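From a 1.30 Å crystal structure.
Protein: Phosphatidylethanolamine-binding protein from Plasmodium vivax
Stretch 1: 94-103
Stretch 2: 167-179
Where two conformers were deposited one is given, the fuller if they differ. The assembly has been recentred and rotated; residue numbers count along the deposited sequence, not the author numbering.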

# COMPACT_ATOMS: atom_id res chain seq x y z
N PRO A 94 -8.83 2.30 15.70
CA PRO A 94 -8.04 1.58 14.71
C PRO A 94 -7.13 0.53 15.35
O PRO A 94 -5.91 0.52 15.14
CB PRO A 94 -7.24 2.69 14.03
CG PRO A 94 -6.99 3.65 15.18
CD PRO A 94 -8.27 3.62 15.98
N ASP A 95 -7.70 -0.37 16.12
CA ASP A 95 -6.93 -1.29 16.93
C ASP A 95 -6.12 -2.28 16.12
O ASP A 95 -5.16 -2.87 16.63
CB ASP A 95 -7.87 -2.09 17.84
CG ASP A 95 -8.50 -1.25 18.94
OD1 ASP A 95 -8.05 -0.11 19.17
OD2 ASP A 95 -9.46 -1.76 19.57
N GLY A 96 -6.50 -2.48 14.87
CA GLY A 96 -5.78 -3.37 13.96
C GLY A 96 -4.83 -2.69 12.99
O GLY A 96 -4.26 -3.35 12.11
N ARG A 97 -4.63 -1.38 13.17
CA ARG A 97 -3.69 -0.55 12.32
C ARG A 97 -2.33 -1.30 12.30
O ARG A 97 -1.79 -1.60 13.37
CB ARG A 97 -3.46 0.85 13.00
CG ARG A 97 -2.39 1.76 12.28
CD ARG A 97 -2.37 3.12 12.87
NE ARG A 97 -3.62 3.82 12.60
CZ ARG A 97 -3.95 5.02 13.06
NH1 ARG A 97 -3.11 5.69 13.83
NH2 ARG A 97 -5.11 5.55 12.71
N ASP A 98 -1.67 -1.50 11.17
CA ASP A 98 -2.17 -1.40 9.79
C ASP A 98 -2.72 -2.75 9.36
O ASP A 98 -2.06 -3.78 9.52
CB ASP A 98 -1.01 -1.09 8.84
CG ASP A 98 -0.45 0.30 9.00
OD1 ASP A 98 -1.20 1.20 9.43
OD2 ASP A 98 0.73 0.51 8.64
N TYR A 99 -3.90 -2.80 8.78
CA TYR A 99 -4.38 -4.02 8.12
C TYR A 99 -3.76 -4.08 6.73
O TYR A 99 -3.86 -3.12 5.97
CB TYR A 99 -5.91 -4.01 8.05
CG TYR A 99 -6.50 -5.30 7.54
CD1 TYR A 99 -6.94 -6.27 8.41
CD2 TYR A 99 -6.57 -5.54 6.20
CE1 TYR A 99 -7.48 -7.47 7.92
CE2 TYR A 99 -7.09 -6.74 5.71
CZ TYR A 99 -7.55 -7.67 6.59
OH TYR A 99 -8.06 -8.86 6.07
N VAL A 100 -3.11 -5.19 6.40
CA VAL A 100 -2.46 -5.31 5.12
C VAL A 100 -3.30 -6.10 4.11
O VAL A 100 -3.53 -7.30 4.26
CB VAL A 100 -0.99 -5.81 5.24
CG1 VAL A 100 -0.90 -7.11 5.98
CG2 VAL A 100 -0.33 -5.89 3.85
N HIS A 101 -3.77 -5.38 3.09
CA HIS A 101 -4.54 -5.95 2.01
C HIS A 101 -3.72 -6.66 0.95
O HIS A 101 -4.24 -7.56 0.28
CB HIS A 101 -5.36 -4.83 1.37
CG HIS A 101 -6.44 -4.33 2.25
ND1 HIS A 101 -7.59 -5.04 2.47
CD2 HIS A 101 -6.54 -3.22 3.03
CE1 HIS A 101 -8.35 -4.40 3.34
NE2 HIS A 101 -7.74 -3.28 3.69
N TRP A 102 -2.48 -6.23 0.72
CA TRP A 102 -1.75 -6.65 -0.48
C TRP A 102 -0.30 -6.29 -0.30
O TRP A 102 0.00 -5.19 0.17
CB TRP A 102 -2.36 -5.95 -1.71
CG TRP A 102 -1.78 -6.33 -3.03
CD1 TRP A 102 -1.27 -7.54 -3.41
CD2 TRP A 102 -1.68 -5.47 -4.17
NE1 TRP A 102 -0.87 -7.48 -4.73
CE2 TRP A 102 -1.11 -6.22 -5.21
CE3 TRP A 102 -2.03 -4.14 -4.40
CZ2 TRP A 102 -0.83 -5.67 -6.46
CZ3 TRP A 102 -1.79 -3.60 -5.65
CH2 TRP A 102 -1.20 -4.37 -6.67
N ALA A 103 0.59 -7.20 -0.65
CA ALA A 103 2.03 -6.93 -0.71
C ALA A 103 2.64 -7.64 -1.88
O ALA A 103 2.59 -8.87 -1.96
CB ALA A 103 2.73 -7.36 0.57
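Stretch 2 (167-179) ITRVKFNNCQSAY

Two segments far apart in sequence can be joined through their backbones without forming a regular sheet, provided that amide and carbonyl groups fall into register, and the phosphatidylethanolamine-binding protein of Plasmodium vivax offers a clear example. The register runs antiparallel: the CA atoms of Asp 98 and Lys 171 lie 4.9 Å apart, those of Tyr 99 and Val 170 4.7 Å, and those of Val 100 and Arg 169 4.9 Å. Stretch 2 approaches as a loop, coils from Lys 171 to Asn 174 with positive phi and psi throughout, and enters a helix at Ala 178.

Stretch 1 opens with a type I turn from Pro 94 to Arg 97, closed by its own backbone hydrogen bond from Arg 97 N to Pro 94 O (3.0 Å). Pro 94 itself stays out of reach, but the Asp 95 carbonyl O rests 3.3 Å from Lys 171 CE. At Gly 96 the chains come close: Lys 171 N donates to Gly 96 O at 3.0 Å, while Val 170 CG1 packs 3.9 Å from Gly 96 CA. A CB on Gly 96 would lie only 3.4 Å from Val 170 CG1, so the absence of a side chain leaves room for the valine.

The CA-to-CB bond of Arg 97 points away from stretch 2, and a cis peptide bond leads from Arg 97 into Asp 98, which makes three hydrogen bonds to stretch 2. Asp 98 N donates to Gln 176 O (2.9 Å), and Asp 98 O accepts from Phe 172 N (2.8 Å), so its backbone amide and carbonyl both bond to stretch 2, at Gln 176 and Phe 172. Its carboxylate reaches farther along: Asp 98 OD2 accepts from Ala 178 N at 2.9 Å, in the first turn of the helix, and a water bridges the same OD2 (2.8 Å) to Tyr 179 N (2.9 Å).

The strand begins at Tyr 99, whose ring carries Arg 169 CB over one face, 3.8 Å from the centroid, and whose CA makes a CA-H...O contact with Arg 169 O at 3.2 Å. Arg 169 O also accepts from Val 100 N at 2.9 Å. Val 100 points toward stretch 2, setting its CB over a face of the Phe 172 ring, 4.0 Å from the centroid.

Beyond this point the backbones part, and the long side chain of Arg 169 spans the gap. Its NH1 donates to Val 100 O at 3.1 Å and, more weakly, to His 101 O at 2.9 Å. The CA-to-CB bonds of His 101 and Trp 102 point away from stretch 2, and the contact ends before Ala 103.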

# COMPACT_ATOMS: atom_id res chain seq x y z
N ILE A 167 0.16 -16.35 8.22
CA ILE A 167 0.29 -14.93 8.41
C ILE A 167 -0.99 -14.36 9.00
O ILE A 167 -2.00 -15.04 9.08
CB ILE A 167 0.67 -14.20 7.07
CG1 ILE A 167 -0.30 -14.50 5.94
CG2 ILE A 167 2.08 -14.58 6.67
CD1 ILE A 167 -1.60 -13.75 5.98
N THR A 168 -0.94 -13.11 9.43
CA THR A 168 -2.16 -12.40 9.78
C THR A 168 -2.12 -11.04 9.09
O THR A 168 -1.07 -10.44 8.95
CB THR A 168 -2.37 -12.22 11.28
OG1 THR A 168 -3.61 -11.51 11.48
CG2 THR A 168 -1.22 -11.51 11.96
N ARG A 169 -3.26 -10.56 8.62
CA ARG A 169 -3.28 -9.24 8.01
C ARG A 169 -3.48 -8.12 9.02
O ARG A 169 -3.24 -6.97 8.71
CB ARG A 169 -4.31 -9.21 6.89
CG ARG A 169 -3.90 -10.15 5.77
CD ARG A 169 -5.03 -10.49 4.83
NE ARG A 169 -4.55 -11.38 3.77
CZ ARG A 169 -4.06 -10.98 2.61
NH1 ARG A 169 -3.98 -9.68 2.29
NH2 ARG A 169 -3.63 -11.88 1.74
N VAL A 170 -3.86 -8.46 10.25
CA VAL A 170 -4.06 -7.48 11.30
C VAL A 170 -2.71 -7.07 11.86
O VAL A 170 -1.81 -7.92 12.05
CB VAL A 170 -4.98 -8.10 12.39
CG1 VAL A 170 -5.16 -7.18 13.57
CG2 VAL A 170 -6.34 -8.48 11.78
N LYS A 171 -2.53 -5.77 12.11
CA LYS A 171 -1.24 -5.28 12.65
C LYS A 171 -0.06 -5.76 11.79
O LYS A 171 1.00 -6.15 12.29
CB LYS A 171 -1.05 -5.67 14.13
CG LYS A 171 -2.01 -5.02 15.08
CD LYS A 171 -1.79 -5.53 16.52
CE LYS A 171 -2.85 -5.09 17.48
NZ LYS A 171 -2.56 -5.70 18.81
N PHE A 172 -0.27 -5.73 10.48
CA PHE A 172 0.75 -5.97 9.48
C PHE A 172 1.57 -7.23 9.80
O PHE A 172 2.77 -7.18 10.01
CB PHE A 172 1.61 -4.74 9.22
CG PHE A 172 2.16 -4.67 7.83
CD1 PHE A 172 3.15 -5.53 7.40
CD2 PHE A 172 1.62 -3.80 6.90
CE1 PHE A 172 3.63 -5.47 6.10
CE2 PHE A 172 2.09 -3.76 5.58
CZ PHE A 172 3.10 -4.59 5.19
N ASN A 173 0.88 -8.35 9.85
CA ASN A 173 1.52 -9.63 10.13
C ASN A 173 2.31 -9.62 11.40
O ASN A 173 3.39 -10.18 11.50
CB ASN A 173 2.40 -10.11 8.98
CG ASN A 173 2.72 -11.58 9.12
OD1 ASN A 173 1.88 -12.32 9.60
ND2 ASN A 173 3.98 -12.00 8.79
N ASN A 174 1.75 -8.98 12.41
CA ASN A 174 2.37 -8.84 13.73
C ASN A 174 3.70 -8.07 13.67
O ASN A 174 4.58 -8.30 14.51
CB ASN A 174 2.58 -10.22 14.39
CG ASN A 174 1.29 -10.86 14.85
OD1 ASN A 174 1.09 -12.06 14.69
ND2 ASN A 174 0.40 -10.05 15.39
N CYS A 175 3.84 -7.18 12.69
CA CYS A 175 4.94 -6.21 12.68
C CYS A 175 4.46 -4.78 12.86
O CYS A 175 5.24 -3.81 12.73
CB CYS A 175 5.76 -6.32 11.40
SG CYS A 175 6.47 -7.96 11.13
N GLN A 176 3.18 -4.66 13.18
CA GLN A 176 2.49 -3.43 13.57
C GLN A 176 2.15 -2.56 12.37
O GLN A 176 0.97 -2.33 12.12
CB GLN A 176 3.25 -2.68 14.66
CG GLN A 176 3.69 -3.59 15.79
CD GLN A 176 2.57 -4.47 16.32
OE1 GLN A 176 1.50 -3.97 16.66
NE2 GLN A 176 2.82 -5.78 16.43
N SER A 177 3.14 -2.07 11.62
CA SER A 177 2.89 -1.11 10.57
C SER A 177 3.72 -1.36 9.34
O SER A 177 4.82 -1.93 9.42
CB SER A 177 3.16 0.31 11.06
OG SER A 177 4.53 0.52 11.29
N ALA A 178 3.21 -0.89 8.20
CA ALA A 178 3.97 -0.91 6.97
C ALA A 178 5.28 -0.14 7.14
O ALA A 178 6.33 -0.60 6.72
CB ALA A 178 3.17 -0.31 5.86
N TYR A 179 5.22 1.04 7.75
CA TYR A 179 6.42 1.84 7.92
C TYR A 179 7.47 1.05 8.71
O TYR A 179 8.66 1.06 8.39
CB TYR A 179 6.05 3.15 8.65
CG TYR A 179 7.27 4.03 8.84
CD1 TYR A 179 8.01 4.00 10.01
CD2 TYR A 179 7.72 4.85 7.81
CE1 TYR A 179 9.14 4.77 10.16
CE2 TYR A 179 8.84 5.64 7.96
CZ TYR A 179 9.55 5.58 9.13
OH TYR A 179 10.66 6.36 9.34
O HOH W 1 2.70 2.43 8.05